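Local atomic coordinates of hydrogenase maturation factor (Thermoanaerobacter tengcongensis, PDB entry 3VTI), a protein that takes up a carbamoyl group from its partner HypF and probably dehydrates it, at the expense of ATP, during [NiFe]-hydrogenase maturation. Residues V196-T201 and A206-E211; L227-S232 and I242-L247; V290-N293 and S299-V302. All coordinates share one frame; numbering follows the deposited sequence.

Contact 1 of 3, residues V196-T201 and A206-E211. With MG (magnesium ion), chain K.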
# COMPACT_ATOMS: atom_id res chain seq x y z
N VAL C 196 32.30 -0.22 -5.66
CA VAL C 196 30.96 -0.05 -5.07
C VAL C 196 30.06 0.79 -5.96
O VAL C 196 30.50 1.77 -6.56
CB VAL C 196 31.02 0.61 -3.68
CG1 VAL C 196 29.60 0.85 -3.11
CG2 VAL C 196 31.87 -0.22 -2.72
N LEU C 197 28.79 0.38 -6.04
CA LEU C 197 27.78 1.13 -6.75
C LEU C 197 26.52 1.13 -5.90
O LEU C 197 26.03 0.07 -5.51
CB LEU C 197 27.48 0.50 -8.12
CG LEU C 197 28.52 0.62 -9.24
CD1 LEU C 197 28.08 -0.20 -10.44
CD2 LEU C 197 28.75 2.06 -9.65
N ARG C 198 26.00 2.32 -5.60
CA ARG C 198 24.72 2.43 -4.90
C ARG C 198 24.01 3.74 -5.22
O ARG C 198 24.62 4.81 -5.25
CB ARG C 198 24.89 2.28 -3.38
CG ARG C 198 23.58 2.34 -2.61
CD ARG C 198 23.71 1.72 -1.23
NE ARG C 198 23.79 0.26 -1.30
CZ ARG C 198 23.88 -0.55 -0.25
NH1 ARG C 198 23.91 -0.07 0.99
NH2 ARG C 198 23.96 -1.86 -0.44
N ASP C 199 22.71 3.65 -5.46
CA ASP C 199 21.87 4.82 -5.65
C ASP C 199 21.41 5.41 -4.31
O ASP C 199 20.87 4.69 -3.47
CB ASP C 199 20.68 4.50 -6.57
CG ASP C 199 19.85 3.32 -6.08
OD1 ASP C 199 20.37 2.44 -5.35
OD2 ASP C 199 18.66 3.27 -6.48
N PRO C 200 21.65 6.73 -4.10
CA PRO C 200 21.35 7.34 -2.81
C PRO C 200 19.87 7.69 -2.78
O PRO C 200 19.48 8.81 -3.13
CB PRO C 200 22.23 8.59 -2.78
CG PRO C 200 22.71 8.80 -4.21
CD PRO C 200 22.12 7.72 -5.08
N THR C 201 19.05 6.72 -2.39
CA THR C 201 17.62 6.90 -2.32
C THR C 201 17.26 7.27 -0.86
O THR C 201 17.83 8.22 -0.30
CB THR C 201 16.86 5.65 -2.83
OG1 THR C 201 17.41 4.49 -2.20
CG2 THR C 201 17.02 5.48 -4.34
N ALA C 206 24.37 10.80 2.29
CA ALA C 206 24.86 10.55 3.64
C ALA C 206 24.74 9.08 4.05
O ALA C 206 25.70 8.47 4.51
CB ALA C 206 24.14 11.45 4.64
N GLU C 207 23.54 8.53 3.84
CA GLU C 207 23.21 7.17 4.25
C GLU C 207 24.03 6.12 3.50
O GLU C 207 24.55 5.19 4.11
CB GLU C 207 21.71 6.93 4.12
CG GLU C 207 21.21 5.58 4.61
CD GLU C 207 21.39 5.38 6.11
OE1 GLU C 207 21.23 6.34 6.91
OE2 GLU C 207 21.70 4.23 6.49
N VAL C 208 24.15 6.30 2.18
CA VAL C 208 25.02 5.47 1.36
C VAL C 208 26.46 5.41 1.91
O VAL C 208 27.02 4.33 2.09
CB VAL C 208 25.02 5.95 -0.12
CG1 VAL C 208 26.19 5.32 -0.92
CG2 VAL C 208 23.69 5.66 -0.80
N LEU C 209 27.05 6.58 2.18
CA LEU C 209 28.43 6.64 2.66
C LEU C 209 28.59 5.86 3.95
O LEU C 209 29.57 5.13 4.12
CB LEU C 209 28.91 8.09 2.82
CG LEU C 209 28.89 9.04 1.60
CD1 LEU C 209 29.30 10.45 2.00
CD2 LEU C 209 29.74 8.54 0.43
N TYR C 210 27.62 6.00 4.86
CA TYR C 210 27.60 5.27 6.12
C TYR C 210 27.46 3.77 5.90
O TYR C 210 28.05 2.97 6.64
CB TYR C 210 26.48 5.77 7.03
CG TYR C 210 26.90 6.88 7.95
CD1 TYR C 210 27.53 6.61 9.17
CD2 TYR C 210 26.68 8.21 7.61
CE1 TYR C 210 27.93 7.64 10.02
CE2 TYR C 210 27.08 9.25 8.46
CZ TYR C 210 27.70 8.95 9.66
OH TYR C 210 28.09 9.98 10.50
N GLU C 211 26.68 3.39 4.89
CA GLU C 211 26.50 1.98 4.56
C GLU C 211 27.79 1.41 3.98
O GLU C 211 28.14 0.27 4.27
CB GLU C 211 25.34 1.80 3.57
CG GLU C 211 23.97 1.89 4.23
CD GLU C 211 22.84 2.26 3.26
OE1 GLU C 211 23.13 2.64 2.10
OE2 GLU C 211 21.66 2.17 3.67
MG MG K . 19.35 0.80 -3.95
O HOH W 1 19.02 -0.77 -2.17
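Arg-198 runs past Val-208, their side chains heading opposite ways, where the end of strand 194-198 meets the flank of helix 204-216. Val-208 forms the tight part of the contact. Its CG2, anti to the carbonyl carbon, lies 3.5 Å from Pro-200 CA and 3.8 Å from Arg-198 CG, so one methyl is lodged between the arginine stem and the proline; Pro-200 CB approaches that same CG2 at 3.8 Å. The proline is the centre of an inverse gamma turn that follows the strand, and Val-254 of strand 254-257, the neighbour of 194-198 in the sheet, also packs on both Pro-200 and Val-208.

The packing thins toward Glu-211, which is partly exposed and meets Arg-198 by its polar end. CG of the arginine is anti to the backbone N (chi1 -178°), the chain bends at chi3, and NH1 donates to Glu-211 OE1 over 3.0 Å with an N-H...O angle of 154°. This salt bridge lies near the guanidinium plane but comes from above the carboxylate, the two planes standing 85° apart. NE of the same arginine forms a salt bridge with Asp-22, and NH2 donates to Met-20 O, so each of the three guanidinium nitrogens has an acceptor.

Asp-199 turns away from the helix and binds magnesium through OD1 at 2.4 Å. Asp-22 and Asp-60 are the other protein ligands, and a water lies 2.4 Å from the magnesium. A leucine in place of Arg-198 would probably leave the carboxylates of Glu-211 and Asp-22 without their cationic mate and Asp-22 freer to turn. The chemistry thus implies a second-shell role: Arg-198 ties a magnesium ligand to the helix, and its positive charge is likely to offset part of the negative charge gathered around the metal.

Contact 2 of 3, residues L227-S232 and I242-L247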
# COMPACT_ATOMS: atom_id res chain seq x y z
N LEU C 227 30.74 19.07 -4.22
CA LEU C 227 29.41 18.45 -4.27
C LEU C 227 28.48 19.15 -5.26
O LEU C 227 28.25 20.36 -5.14
CB LEU C 227 28.77 18.39 -2.88
CG LEU C 227 29.51 17.59 -1.79
CD1 LEU C 227 28.94 17.85 -0.39
CD2 LEU C 227 29.52 16.09 -2.11
N PRO C 228 27.98 18.41 -6.26
CA PRO C 228 27.09 18.98 -7.27
C PRO C 228 25.66 19.11 -6.77
O PRO C 228 25.09 18.16 -6.21
CB PRO C 228 27.17 17.99 -8.43
CG PRO C 228 27.52 16.70 -7.80
CD PRO C 228 28.31 17.00 -6.55
N VAL C 229 25.08 20.29 -6.98
CA VAL C 229 23.74 20.56 -6.49
C VAL C 229 23.15 21.74 -7.26
O VAL C 229 23.80 22.79 -7.37
CB VAL C 229 23.74 20.84 -4.94
CG1 VAL C 229 24.75 21.93 -4.56
CG2 VAL C 229 22.34 21.16 -4.43
N LYS C 230 21.95 21.55 -7.80
CA LYS C 230 21.26 22.62 -8.52
C LYS C 230 20.96 23.74 -7.55
O LYS C 230 20.60 23.50 -6.40
CB LYS C 230 19.96 22.12 -9.16
CG LYS C 230 20.16 21.08 -10.26
CD LYS C 230 18.85 20.69 -10.92
CE LYS C 230 18.97 19.32 -11.60
NZ LYS C 230 19.78 19.32 -12.85
N GLU C 231 21.15 24.98 -8.02
CA GLU C 231 20.90 26.17 -7.22
C GLU C 231 19.51 26.17 -6.59
O GLU C 231 19.34 26.62 -5.46
CB GLU C 231 21.10 27.44 -8.06
CG GLU C 231 22.55 27.70 -8.45
CD GLU C 231 23.42 28.10 -7.28
OE1 GLU C 231 22.98 28.95 -6.47
OE2 GLU C 231 24.55 27.58 -7.17
N SER C 232 18.52 25.66 -7.32
CA SER C 232 17.16 25.58 -6.81
C SER C 232 17.09 24.70 -5.56
O SER C 232 16.42 25.05 -4.59
CB SER C 232 16.21 25.07 -7.90
OG SER C 232 16.59 23.79 -8.33
N ILE C 242 17.97 22.49 5.74
CA ILE C 242 18.14 21.08 5.42
C ILE C 242 19.51 20.82 4.78
O ILE C 242 20.06 21.69 4.10
CB ILE C 242 17.02 20.58 4.47
CG1 ILE C 242 15.68 20.58 5.18
CG2 ILE C 242 17.31 19.18 3.94
CD1 ILE C 242 14.48 20.50 4.24
N ASP C 243 20.05 19.62 5.00
CA ASP C 243 21.28 19.17 4.34
C ASP C 243 20.88 18.32 3.14
O ASP C 243 20.26 17.27 3.31
CB ASP C 243 22.14 18.34 5.32
CG ASP C 243 23.58 18.17 4.86
OD1 ASP C 243 23.84 18.13 3.63
OD2 ASP C 243 24.48 18.06 5.73
N PHE C 244 21.23 18.76 1.93
CA PHE C 244 20.85 17.99 0.72
C PHE C 244 21.43 16.57 0.69
O PHE C 244 20.95 15.70 -0.06
CB PHE C 244 21.15 18.75 -0.58
CG PHE C 244 22.56 19.24 -0.70
CD1 PHE C 244 23.59 18.38 -1.04
CD2 PHE C 244 22.85 20.59 -0.49
CE1 PHE C 244 24.89 18.83 -1.16
CE2 PHE C 244 24.15 21.07 -0.61
CZ PHE C 244 25.18 20.18 -0.95
N LEU C 245 22.44 16.34 1.51
CA LEU C 245 23.01 15.02 1.71
C LEU C 245 22.01 14.03 2.30
O LEU C 245 22.27 12.82 2.30
CB LEU C 245 24.25 15.10 2.61
CG LEU C 245 25.50 15.72 1.98
CD1 LEU C 245 26.64 15.74 3.00
CD2 LEU C 245 25.91 14.99 0.68
N HIS C 246 20.89 14.52 2.80
CA HIS C 246 19.88 13.65 3.38
C HIS C 246 18.67 13.48 2.49
O HIS C 246 17.83 12.64 2.78
CB HIS C 246 19.40 14.17 4.74
CG HIS C 246 20.49 14.33 5.75
ND1 HIS C 246 21.69 13.64 5.70
CD2 HIS C 246 20.55 15.09 6.88
CE1 HIS C 246 22.44 13.98 6.72
NE2 HIS C 246 21.78 14.86 7.45
N LEU C 247 18.55 14.29 1.45
CA LEU C 247 17.41 14.20 0.54
C LEU C 247 17.65 13.10 -0.47
O LEU C 247 18.77 12.90 -0.90
CB LEU C 247 17.19 15.52 -0.21
CG LEU C 247 16.70 16.74 0.56
CD1 LEU C 247 16.71 17.93 -0.37
CD2 LEU C 247 15.32 16.51 1.13
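Val-229 lies over one face of the Phe-244 ring, its side chain roughly perpendicular to that of the phenylalanine. From CB of Phe-244 the side chain heads toward 227-232, and chi1 of 53° sets CG between the backbone N and the carbonyl carbon, which swings the ring in beneath the valine. Along one side of the ring, CD2 meets Val-229 CG2 at 4.0 Å, while CE2, the next atom out, has Val-229 CG1 at 4.1 Å. At the tip, CZ lies 4.0 Å from that CG1. CE1, on the other side, has Leu-227 CD1 at 4.2 Å, an oblique approach. The valine contact is a CH-pi interaction: CG2 sits 4.2 Å from the ring centroid and 16° off the ring normal.

The backbone that carries the phenylalanine is folded by an Asx turn, in which Asp-243 OD1 accepts a hydrogen bond from Leu-245 N at 3.1 Å, the N-H arriving from above the carboxylate plane. Helix 231-240, with Lys-230 at its N-cap position, fills nearly all of the chain between the two segments, so the contact brings together the residues leading into that helix and the loop leaving it. Cys-237 of the helix touches Phe-244 as well, and Ile-153 from another loop packs on the Phe-244 side chain.

On the more buried side, Leu-227 CD1 extends beyond the phenylalanine to Leu-245 CD2 at 4.3 Å, an apolar meeting of two branch ends. The Leu-227 side chain also rests on Ile-281 of strand 279-285, in the large sheet.

Contact 3 of 3, residues V290-N293 and S299-V302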
# COMPACT_ATOMS: atom_id res chain seq x y z
N VAL C 290 32.74 9.06 8.79
CA VAL C 290 32.24 9.77 7.61
C VAL C 290 32.33 11.26 7.86
O VAL C 290 31.58 11.82 8.67
CB VAL C 290 30.78 9.35 7.26
CG1 VAL C 290 30.30 10.07 5.99
CG2 VAL C 290 30.68 7.84 7.08
N THR C 291 33.27 11.90 7.16
CA THR C 291 33.62 13.30 7.38
C THR C 291 33.49 14.16 6.12
O THR C 291 33.69 13.68 5.01
CB THR C 291 35.06 13.43 7.93
OG1 THR C 291 35.99 12.92 6.98
CG2 THR C 291 35.21 12.67 9.26
N ILE C 292 33.17 15.43 6.31
CA ILE C 292 33.10 16.39 5.21
C ILE C 292 34.02 17.59 5.46
O ILE C 292 33.99 18.20 6.53
CB ILE C 292 31.65 16.86 4.93
CG1 ILE C 292 31.61 17.85 3.76
CG2 ILE C 292 31.00 17.44 6.19
CD1 ILE C 292 30.23 18.25 3.31
N ASN C 293 34.84 17.91 4.46
CA ASN C 293 35.73 19.06 4.53
C ASN C 293 35.14 20.27 3.84
O ASN C 293 34.67 20.18 2.70
CB ASN C 293 37.09 18.73 3.89
CG ASN C 293 38.12 18.26 4.91
OD1 ASN C 293 37.80 17.55 5.86
ND2 ASN C 293 39.37 18.66 4.70
N SER C 299 37.27 20.16 8.97
CA SER C 299 36.63 18.85 8.97
C SER C 299 35.52 18.75 10.02
O SER C 299 35.65 19.27 11.13
CB SER C 299 37.69 17.77 9.20
OG SER C 299 37.21 16.50 8.82
N ARG C 300 34.42 18.10 9.65
CA ARG C 300 33.35 17.75 10.59
C ARG C 300 32.66 16.46 10.16
O ARG C 300 32.63 16.13 8.97
CB ARG C 300 32.34 18.89 10.75
CG ARG C 300 31.60 19.27 9.48
CD ARG C 300 30.40 20.15 9.75
NE ARG C 300 29.53 20.22 8.57
CZ ARG C 300 28.45 19.47 8.37
NH1 ARG C 300 28.08 18.57 9.28
NH2 ARG C 300 27.74 19.61 7.26
N ILE C 301 32.12 15.72 11.12
CA ILE C 301 31.41 14.47 10.84
C ILE C 301 30.09 14.75 10.13
O ILE C 301 29.40 15.74 10.42
CB ILE C 301 31.16 13.60 12.11
CG1 ILE C 301 30.34 14.36 13.17
CG2 ILE C 301 32.47 13.10 12.70
CD1 ILE C 301 28.85 14.00 13.20
N VAL C 302 29.75 13.90 9.17
CA VAL C 302 28.46 13.97 8.52
C VAL C 302 27.45 13.32 9.45
O VAL C 302 27.66 12.21 9.92
CB VAL C 302 28.49 13.24 7.15
CG1 VAL C 302 27.11 13.27 6.50
CG2 VAL C 302 29.54 13.88 6.23
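Ile-292 and Arg-300 lie side by side and point the same way from one face of a beta hairpin. With chi1 near 62° the arginine runs extended from CG to NE beside the isoleucine, and a turn at chi4 (96°) faces the guanidinium to it. There Ile-292 CG2 sits 3.8 Å above the guanidinium plane, over its centre, and the same methyl touches Arg-300 CG at 3.8 Å. Val-302 joins this apolar patch with its CG2, 3.8 Å from Ile-292 CG2. Val-302 and Val-290 meet at a slant, CB of the former lying against CG1 of the latter.

Ile-292 and Arg-300 form the antiparallel hydrogen-bonded pair. Ile-292 N donates to Arg-300 O at 2.8 Å, and Arg-300 N returns a longer bond of 3.2 Å to Ile-292 O. A third bond, from Val-302 N to Val-290 O, extends the pairing beyond the last strand residue. Thr-291 with Ile-301 and Asn-293 with Ser-299 are non-hydrogen-bonded pairs; the side chains of the first diverge, whereas those of the second share the face opposite to Ile-292 and Arg-300. On that face Asn-293 OD1 and Ser-299 OG, 3.2 Å apart, both accept from Lys-221 NZ, so that one lysine joins the two strands.

The hairpin forms one edge, within this chain, of the seven-stranded mixed sheet. Strand 290-293 runs parallel to 219-223 and bonds to it through Thr-291 and Asn-293, while 299-301 is outermost within this chain and Ile-301 makes backbone hydrogen bonds to a chain of another protein, presumably HypF. Helix 204-216 packs against the hairpin through Val-290, which touches Leu-209, Tyr-210 and Ser-213, and through Val-302 on Ala-206.

In the fold
The contacts follow one another along the chain without overlap, and their centres lie 15 to 16 Å apart. Helix 204-216 connects them: Ala-206 N probably bonds to Leu-245 O of contact 2, while Tyr-210 packs against Val-290 of contact 3, and Ala-206 against Val-302. Contacts 1 and 3 reach opposite ends of the seven-stranded mixed sheet, whose outermost strands within the chain are 194-198 and 299-301. Contacts 2 and 3 meet where Leu-227 CD1 packs against Ile-292 CD1. The magnesium site at contact 1 and the edge at contact 3 that bonds to another protein are thus joined through one helix and one sheet.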